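Local coordinates for protein hemoglobin subunit alpha (Isurus oxyrinchus, PDB 3MKB) that probably carries oxygen in the blood as the alpha subunit of a four-chain shark haemoglobin, binding it at the iron of a haem group, at residues L91-P95 against S96-M100; K126-S129 against A130-S133; A114-S117 against P118-C122. One frame throughout, in Å; residues are numbered along the deposited sequence.

Contact 1: residues L91-P95 against S96-M100; sequences LLVDP and SNFPM. With HEM (protoporphyrin IX containing Fe), chain E.
The FG corner of the globin fold, where the chain leaves helix 81-91 and turns into helix 97-112, is closed here by a type I beta turn from D94 to N97 that lies between the haem and a neighbouring beta subunit. V93 and F98 meet across the turn, V93 CG1 reaching F98 CZ at 4.0 Å, and both lean on the porphyrin. With CG1 anti to the backbone N (chi1 162°), V93 sets its two methyls towards the same pyrrole: CG1 is 3.5 Å from haem CAC, while CG2 faces the neighbouring CHD bridge. F98 brings its ring edge, near the ring plane, to haem CHC, with CE1 3.7 Å away. D94 caps the turn into the helix, its OD1 accepting from S96 N at 3.0 Å. Its other oxygen, OD2, is bound by S92 OG and W37 NE1 of the beta subunit, so one carboxylate caps the turn with OD1 and bonds the neighbouring chain with OD2. P95 O accepts from F98 N at 3.1 Å. One water completes the polar side, donating to D94 OD1 and accepting from S96 OG at 2.6 Å.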
loop_
_atom_site.group_PDB
_atom_site.type_symbol
_atom_site.label_atom_id
_atom_site.label_comp_id
_atom_site.label_asym_id
_atom_site.label_seq_id
_atom_site.Cartn_x
_atom_site.Cartn_y
_atom_site.Cartn_z
ATOM N N LEU A 91 12.775 -9.368 -14.764
ATOM C CA LEU A 91 13.272 -9.161 -13.366
ATOM C C LEU A 91 12.250 -9.562 -12.318
ATOM O O LEU A 91 12.645 -9.956 -11.201
ATOM C CB LEU A 91 13.697 -7.700 -13.132
ATOM C CG LEU A 91 14.744 -7.136 -14.097
ATOM C CD1 LEU A 91 14.699 -5.595 -14.133
ATOM C CD2 LEU A 91 16.139 -7.700 -13.696
ATOM N N LEU A 92 10.963 -9.448 -12.677
ATOM C CA LEU A 92 9.788 -9.804 -11.840
ATOM C C LEU A 92 9.777 -9.072 -10.531
ATOM O O LEU A 92 9.621 -9.643 -9.451
ATOM C CB LEU A 92 9.632 -11.337 -11.646
ATOM C CG LEU A 92 9.573 -12.127 -12.984
ATOM C CD1 LEU A 92 9.836 -13.608 -12.758
ATOM C CD2 LEU A 92 8.281 -11.888 -13.738
ATOM N N VAL A 93 9.963 -7.778 -10.618
ATOM C CA VAL A 93 10.017 -6.960 -9.386
ATOM C C VAL A 93 8.590 -6.793 -8.889
ATOM O O VAL A 93 7.676 -6.458 -9.667
ATOM C CB VAL A 93 10.647 -5.560 -9.691
ATOM C CG1 VAL A 93 10.308 -4.573 -8.595
ATOM C CG2 VAL A 93 12.163 -5.665 -10.079
ATOM N N ASP A 94 8.353 -7.027 -7.600
ATOM C CA ASP A 94 6.996 -6.807 -7.098
ATOM C C ASP A 94 6.619 -5.307 -7.242
ATOM O O ASP A 94 7.371 -4.419 -6.837
ATOM C CB ASP A 94 6.881 -7.333 -5.649
ATOM C CG ASP A 94 5.470 -7.254 -5.095
ATOM O OD1 ASP A 94 4.880 -6.146 -5.088
ATOM O OD2 ASP A 94 4.964 -8.293 -4.628
ATOM N N PRO A 95 5.476 -5.033 -7.917
ATOM C CA PRO A 95 5.044 -3.704 -8.245
ATOM C C PRO A 95 4.884 -2.760 -7.053
ATOM O O PRO A 95 4.986 -1.538 -7.238
ATOM C CB PRO A 95 3.671 -3.910 -8.963
ATOM C CG PRO A 95 3.632 -5.369 -9.384
ATOM C CD PRO A 95 4.576 -6.088 -8.431
ATOM N N SER A 96 4.585 -3.282 -5.854
ATOM C CA SER A 96 4.586 -2.435 -4.667
ATOM C C SER A 96 5.869 -1.626 -4.489
ATOM O O SER A 96 5.904 -0.596 -3.771
ATOM C CB SER A 96 4.268 -3.268 -3.405
ATOM O OG SER A 96 2.932 -3.776 -3.471
ATOM N N ASN A 97 6.942 -2.031 -5.156
ATOM C CA ASN A 97 8.232 -1.361 -4.918
ATOM C C ASN A 97 8.294 -0.041 -5.679
ATOM O O ASN A 97 8.978 0.884 -5.251
ATOM C CB ASN A 97 9.412 -2.221 -5.377
ATOM C CG ASN A 97 9.598 -3.500 -4.542
ATOM O OD1 ASN A 97 9.135 -4.617 -4.903
ATOM N ND2 ASN A 97 10.257 -3.315 -3.372
ATOM N N PHE A 98 7.571 0.073 -6.804
ATOM C CA PHE A 98 7.682 1.331 -7.606
ATOM C C PHE A 98 7.260 2.567 -6.803
ATOM O O PHE A 98 7.996 3.474 -6.699
ATOM C CB PHE A 98 6.900 1.168 -8.939
ATOM C CG PHE A 98 7.531 0.103 -9.820
ATOM C CD1 PHE A 98 8.866 0.254 -10.222
ATOM C CD2 PHE A 98 6.831 -1.087 -10.145
ATOM C CE1 PHE A 98 9.549 -0.764 -11.041
ATOM C CE2 PHE A 98 7.481 -2.129 -10.885
ATOM C CZ PHE A 98 8.839 -1.983 -11.335
ATOM N N PRO A 99 6.050 2.601 -6.225
ATOM C CA PRO A 99 5.828 3.838 -5.436
ATOM C C PRO A 99 6.722 4.058 -4.226
ATOM O O PRO A 99 6.941 5.219 -3.854
ATOM C CB PRO A 99 4.363 3.755 -5.048
ATOM C CG PRO A 99 3.891 2.379 -5.434
ATOM C CD PRO A 99 4.857 1.724 -6.280
ATOM N N MET A 100 7.293 3.019 -3.622
ATOM C CA MET A 100 8.379 3.307 -2.588
ATOM C C MET A 100 9.572 4.042 -3.212
ATOM O O MET A 100 10.095 5.027 -2.659
ATOM C CB MET A 100 8.883 2.030 -1.922
ATOM C CG MET A 100 7.895 1.267 -1.022
ATOM S SD MET A 100 8.527 -0.457 -0.855
ATOM C CE MET A 100 7.691 -0.981 0.635
HETATM C CHA HEM E . 17.696 -2.809 -14.191
HETATM C CHB HEM E . 15.170 1.247 -14.832
HETATM C CHC HEM E . 12.889 0.640 -10.545
HETATM C CHD HEM E . 15.081 -3.619 -10.080
HETATM C C1A HEM E . 17.202 -1.667 -14.782
HETATM C C2A HEM E . 17.577 -1.111 -16.059
HETATM C C3A HEM E . 16.862 0.014 -16.277
HETATM C C4A HEM E . 16.045 0.216 -15.084
HETATM C CMA HEM E . 16.876 0.978 -17.522
HETATM C CAA HEM E . 18.527 -1.874 -16.998
HETATM C CBA HEM E . 17.436 -2.667 -17.793
HETATM C CGA HEM E . 17.970 -3.248 -19.066
HETATM O O1A HEM E . 19.223 -3.474 -19.116
HETATM O O2A HEM E . 17.171 -3.494 -20.021
HETATM C C1B HEM E . 14.331 1.409 -13.744
HETATM C C2B HEM E . 13.349 2.459 -13.599
HETATM C C3B HEM E . 12.745 2.310 -12.409
HETATM C C4B HEM E . 13.289 1.138 -11.769
HETATM C CMB HEM E . 13.038 3.607 -14.601
HETATM C CAB HEM E . 11.602 3.163 -11.801
HETATM C CBB HEM E . 11.304 4.436 -12.117
HETATM C C1C HEM E . 13.268 -0.571 -9.995
HETATM C C2C HEM E . 12.838 -1.114 -8.704
HETATM C C3C HEM E . 13.464 -2.305 -8.536
HETATM C C4C HEM E . 14.297 -2.538 -9.730
HETATM C CMC HEM E . 11.878 -0.331 -7.761
HETATM C CAC HEM E . 13.301 -3.223 -7.294
HETATM C CBC HEM E . 13.076 -2.684 -6.060
HETATM C C1D HEM E . 16.013 -3.722 -11.113
HETATM C C2D HEM E . 17.014 -4.753 -11.149
HETATM C C3D HEM E . 17.890 -4.523 -12.346
HETATM C C4D HEM E . 17.262 -3.385 -13.004
HETATM C CMD HEM E . 17.245 -5.872 -10.094
HETATM C CAD HEM E . 19.116 -5.429 -12.733
HETATM C CBD HEM E . 20.517 -4.864 -12.344
HETATM C CGD HEM E . 20.939 -4.945 -10.858
HETATM O O1D HEM E . 20.831 -6.028 -10.182
HETATM O O2D HEM E . 21.414 -3.918 -10.294
HETATM N NA HEM E . 16.290 -0.831 -14.233
HETATM N NB HEM E . 14.269 0.593 -12.587
HETATM N NC HEM E . 14.118 -1.480 -10.551
HETATM N ND HEM E . 16.179 -2.905 -12.238
HETATM FE FE HEM E . 15.210 -1.123 -12.414
HETATM O O HOH W 1 2.907 -6.359 -3.040
#

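Contact 2: residues K126-S129 against A130-S133; sequences KLLS and AISS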
loop_
_atom_site.group_PDB
_atom_site.type_symbol
_atom_site.label_atom_id
_atom_site.label_comp_id
_atom_site.label_asym_id
_atom_site.label_seq_id
_atom_site.Cartn_x
_atom_site.Cartn_y
_atom_site.Cartn_z
ATOM N N LYS A 126 3.355 13.463 -9.979
ATOM C CA LYS A 126 2.496 13.033 -11.083
ATOM C C LYS A 126 3.233 12.301 -12.181
ATOM O O LYS A 126 2.741 11.279 -12.660
ATOM C CB LYS A 126 1.698 14.197 -11.693
ATOM C CG LYS A 126 0.651 14.693 -10.733
ATOM C CD LYS A 126 -0.000 15.978 -11.241
ATOM C CE LYS A 126 -0.941 15.658 -12.406
ATOM N NZ LYS A 126 -1.930 16.770 -12.618
ATOM N N LEU A 127 4.368 12.826 -12.607
ATOM C CA LEU A 127 5.271 12.081 -13.495
ATOM C C LEU A 127 5.649 10.697 -12.918
ATOM O O LEU A 127 5.487 9.659 -13.578
ATOM C CB LEU A 127 6.527 12.896 -13.825
ATOM C CG LEU A 127 7.605 12.196 -14.684
ATOM C CD1 LEU A 127 7.062 11.771 -16.056
ATOM C CD2 LEU A 127 8.919 12.995 -14.785
ATOM N N LEU A 128 6.168 10.665 -11.689
ATOM C CA LEU A 128 6.493 9.338 -11.082
ATOM C C LEU A 128 5.338 8.323 -10.996
ATOM O O LEU A 128 5.553 7.124 -11.271
ATOM C CB LEU A 128 7.220 9.496 -9.719
ATOM C CG LEU A 128 8.510 10.338 -9.777
ATOM C CD1 LEU A 128 9.235 10.631 -8.451
ATOM C CD2 LEU A 128 9.500 9.696 -10.762
ATOM N N SER A 129 4.123 8.798 -10.677
ATOM C CA SER A 129 2.899 7.956 -10.641
ATOM C C SER A 129 2.584 7.348 -11.984
ATOM O O SER A 129 2.283 6.156 -12.058
ATOM C CB SER A 129 1.653 8.699 -10.127
ATOM O OG SER A 129 1.853 9.024 -8.773
ATOM N N ALA A 130 2.671 8.162 -13.039
ATOM C CA ALA A 130 2.491 7.653 -14.411
ATOM C C ALA A 130 3.598 6.643 -14.791
ATOM O O ALA A 130 3.356 5.642 -15.475
ATOM C CB ALA A 130 2.479 8.830 -15.379
ATOM N N ILE A 131 4.817 6.878 -14.309
ATOM C CA ILE A 131 5.897 5.953 -14.572
ATOM C C ILE A 131 5.580 4.626 -13.834
ATOM O O ILE A 131 5.505 3.586 -14.483
ATOM C CB ILE A 131 7.297 6.530 -14.242
ATOM C CG1 ILE A 131 7.628 7.723 -15.167
ATOM C CG2 ILE A 131 8.366 5.456 -14.407
ATOM C CD1 ILE A 131 8.840 8.522 -14.718
ATOM N N SER A 132 5.320 4.684 -12.512
ATOM C CA SER A 132 4.916 3.495 -11.744
ATOM C C SER A 132 3.808 2.732 -12.409
ATOM O O SER A 132 3.856 1.518 -12.487
ATOM C CB SER A 132 4.497 3.829 -10.309
ATOM O OG SER A 132 5.662 4.242 -9.657
ATOM N N SER A 133 2.824 3.451 -12.926
ATOM C CA SER A 133 1.706 2.775 -13.576
ATOM C C SER A 133 2.178 1.949 -14.788
ATOM O O SER A 133 1.943 0.727 -14.888
ATOM C CB SER A 133 0.687 3.809 -13.991
ATOM O OG SER A 133 -0.379 3.172 -14.661
#
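L127 and I131, one helical turn apart on helix 118-135, form the tight apolar side of this contact within the last long helix of the globin fold, helix H. I131 sends CG1 and then CD1 back towards the preceding turn, because CG1 stands beside its own backbone N (chi1 -65°) and the chain then extends. CD1 thus reaches across L127 at a slant, 3.9 Å from L127 CG, with the branch CD1 of L127 equally near. L128 approaches the same methyl from another side and more loosely, its CD2 lying 4.2 Å from I131 CD1. One methyl is therefore shared by two leucines, and I131 itself also touches the haem.

The backbone joins the two turns through four successive i to i+4 bonds. The shortest and straightest is S132 N to L128 O, 2.7 Å long with an N-H...O angle of 178°; I131 N meets L127 O at 3.0 Å. The other two join A130 N to K126 O and S133 N to S129 O.

The opposite side is polar and looser. S129 and S133 are exposed, and between them across the turn the backbone bond does the work, with S133 CB 3.4 Å from S129 O. S129 OG turns back to bond D125 O. K126 points away from the following turn and extends its amine to A1 O, while the second alpha subunit brings R140 against both K126 and S129.

On the apolar side, L127 and I131 pack against V66 of helix 53-70, joined by A70 and A69 respectively. L128 rests on S102 and I105 of helix 97-112, and S132 lies against S102 of that same helix.

Contact 3: residues A114-S117 against P118-C122; sequences AEFS and PATHC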
loop_
_atom_site.group_PDB
_atom_site.type_symbol
_atom_site.label_atom_id
_atom_site.label_comp_id
_atom_site.label_asym_id
_atom_site.label_seq_id
_atom_site.Cartn_x
_atom_site.Cartn_y
_atom_site.Cartn_z
ATOM N N ALA A 114 17.196 23.848 -4.736
ATOM C CA ALA A 114 16.961 25.131 -4.071
ATOM C C ALA A 114 15.471 25.317 -3.916
ATOM O O ALA A 114 14.975 25.721 -2.883
ATOM C CB ALA A 114 17.600 26.264 -4.866
ATOM N N GLU A 115 14.705 24.916 -4.913
ATOM C CA GLU A 115 13.290 25.103 -4.814
ATOM C C GLU A 115 12.511 23.750 -4.959
ATOM O O GLU A 115 12.651 23.024 -5.923
ATOM C CB GLU A 115 12.879 26.175 -5.842
ATOM C CG GLU A 115 13.823 27.456 -5.925
ATOM C CD GLU A 115 13.424 28.544 -4.899
ATOM O OE1 GLU A 115 13.432 28.225 -3.716
ATOM O OE2 GLU A 115 13.110 29.719 -5.266
ATOM N N PHE A 116 11.698 23.406 -3.980
ATOM C CA PHE A 116 10.884 22.172 -4.061
ATOM C C PHE A 116 9.661 22.646 -3.290
ATOM O O PHE A 116 9.496 22.473 -2.078
ATOM C CB PHE A 116 11.618 20.948 -3.461
ATOM C CG PHE A 116 10.969 19.621 -3.800
ATOM C CD1 PHE A 116 11.040 19.097 -5.091
ATOM C CD2 PHE A 116 10.328 18.877 -2.822
ATOM C CE1 PHE A 116 10.458 17.846 -5.374
ATOM C CE2 PHE A 116 9.721 17.638 -3.122
ATOM C CZ PHE A 116 9.803 17.131 -4.407
ATOM N N SER A 117 8.782 23.292 -4.042
ATOM C CA SER A 117 7.561 23.819 -3.505
ATOM C C SER A 117 6.522 22.693 -3.624
ATOM O O SER A 117 6.738 21.712 -4.353
ATOM C CB SER A 117 7.108 25.023 -4.341
ATOM O OG SER A 117 6.682 24.558 -5.580
ATOM N N PRO A 118 5.396 22.829 -2.896
ATOM C CA PRO A 118 4.313 21.901 -3.067
ATOM C C PRO A 118 3.841 21.764 -4.534
ATOM O O PRO A 118 3.528 20.653 -4.938
ATOM C CB PRO A 118 3.224 22.466 -2.157
ATOM C CG PRO A 118 3.949 23.185 -1.132
ATOM C CD PRO A 118 5.104 23.805 -1.817
ATOM N N ALA A 119 3.760 22.867 -5.284
ATOM C CA ALA A 119 3.403 22.751 -6.704
ATOM C C ALA A 119 4.413 21.906 -7.519
ATOM O O ALA A 119 4.026 21.080 -8.340
ATOM C CB ALA A 119 3.175 24.185 -7.352
ATOM N N THR A 120 5.690 22.091 -7.260
ATOM C CA THR A 120 6.764 21.390 -7.993
ATOM C C THR A 120 6.752 19.886 -7.672
ATOM O O THR A 120 6.777 19.027 -8.536
ATOM C CB THR A 120 8.138 21.976 -7.580
ATOM O OG1 THR A 120 8.225 23.303 -8.096
ATOM C CG2 THR A 120 9.306 21.136 -8.119
ATOM N N HIS A 121 6.697 19.604 -6.377
ATOM C CA HIS A 121 6.549 18.249 -5.855
ATOM C C HIS A 121 5.323 17.555 -6.461
ATOM O O HIS A 121 5.384 16.382 -6.872
ATOM C CB HIS A 121 6.428 18.437 -4.330
ATOM C CG HIS A 121 6.185 17.182 -3.556
ATOM N ND1 HIS A 121 6.116 17.194 -2.183
ATOM C CD2 HIS A 121 5.976 15.898 -3.935
ATOM C CE1 HIS A 121 5.845 15.975 -1.745
ATOM N NE2 HIS A 121 5.753 15.173 -2.788
ATOM N N CYS A 122 4.205 18.283 -6.523
ATOM C CA CYS A 122 2.983 17.727 -7.090
ATOM C C CYS A 122 3.273 17.334 -8.540
ATOM O O CYS A 122 2.981 16.216 -8.966
ATOM C CB CYS A 122 1.788 18.707 -6.943
ATOM S SG CYS A 122 0.362 17.996 -7.584
HETATM O O HOH W 2 10.114 25.027 -6.619
#
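The F116 ring carries H121 over one face: H121 CB stands 4.0 Å from the ring centroid, 29° off the normal, a CH-pi contact. The imidazole plane is nearly parallel to the phenyl (20° between planes) but slid so far that the rings barely overlap, their centroids 5.0 Å apart. At its rim, F116 CE2 is 3.6 Å from H121 CG. T120 CG2 comes to F116 CD1 obliquely. In H121, CG is anti to the backbone N (chi1 177°), which brings CB and the imidazole across the F116 ring.

S117 is the N-cap of helix 118-135. Its OG, held between the backbone N and the carbonyl carbon, accepts from T120 N at 3.1 Å, and its carbonyl O receives H121 N at 2.9 Å in an almost straight bond. P118 follows as the first helical residue. A water bonded to T120 OG1 at 3.0 Å also takes a weak bond from S117 N.

F116 also packs on L106, L109 and A110 of helix 97-112. R30 of a neighbouring beta subunit donates to both F116 O and H121 ND1, so ND1 serves as an acceptor. This is consistent with a neutral imidazole protonated on NE2, a state that the nearby guanidinium would probably favour.

Along the chain the order is contact 1, contact 3, contact 2. Contact 1 leads into helix 97-112; contact 3 opens the next helix, 118-135, and contact 2 lies further along it, the segments of these two adjoining in sequence with centres about 17 Å apart. Contacts 1 and 3 sit on opposite sides of the chain's centre, about 25 Å between centres. Contacts 1 and 2 touch, F98 CB lying 3.4 Å from S132 OG, where the two helices pack together. Contacts 1 and 3 each meet a beta subunit, probably two different ones as in other haemoglobins, and contact 2 the other alpha subunit; since contacts 1 and 2 also touch the haem, pocket and subunit interfaces are structurally connected.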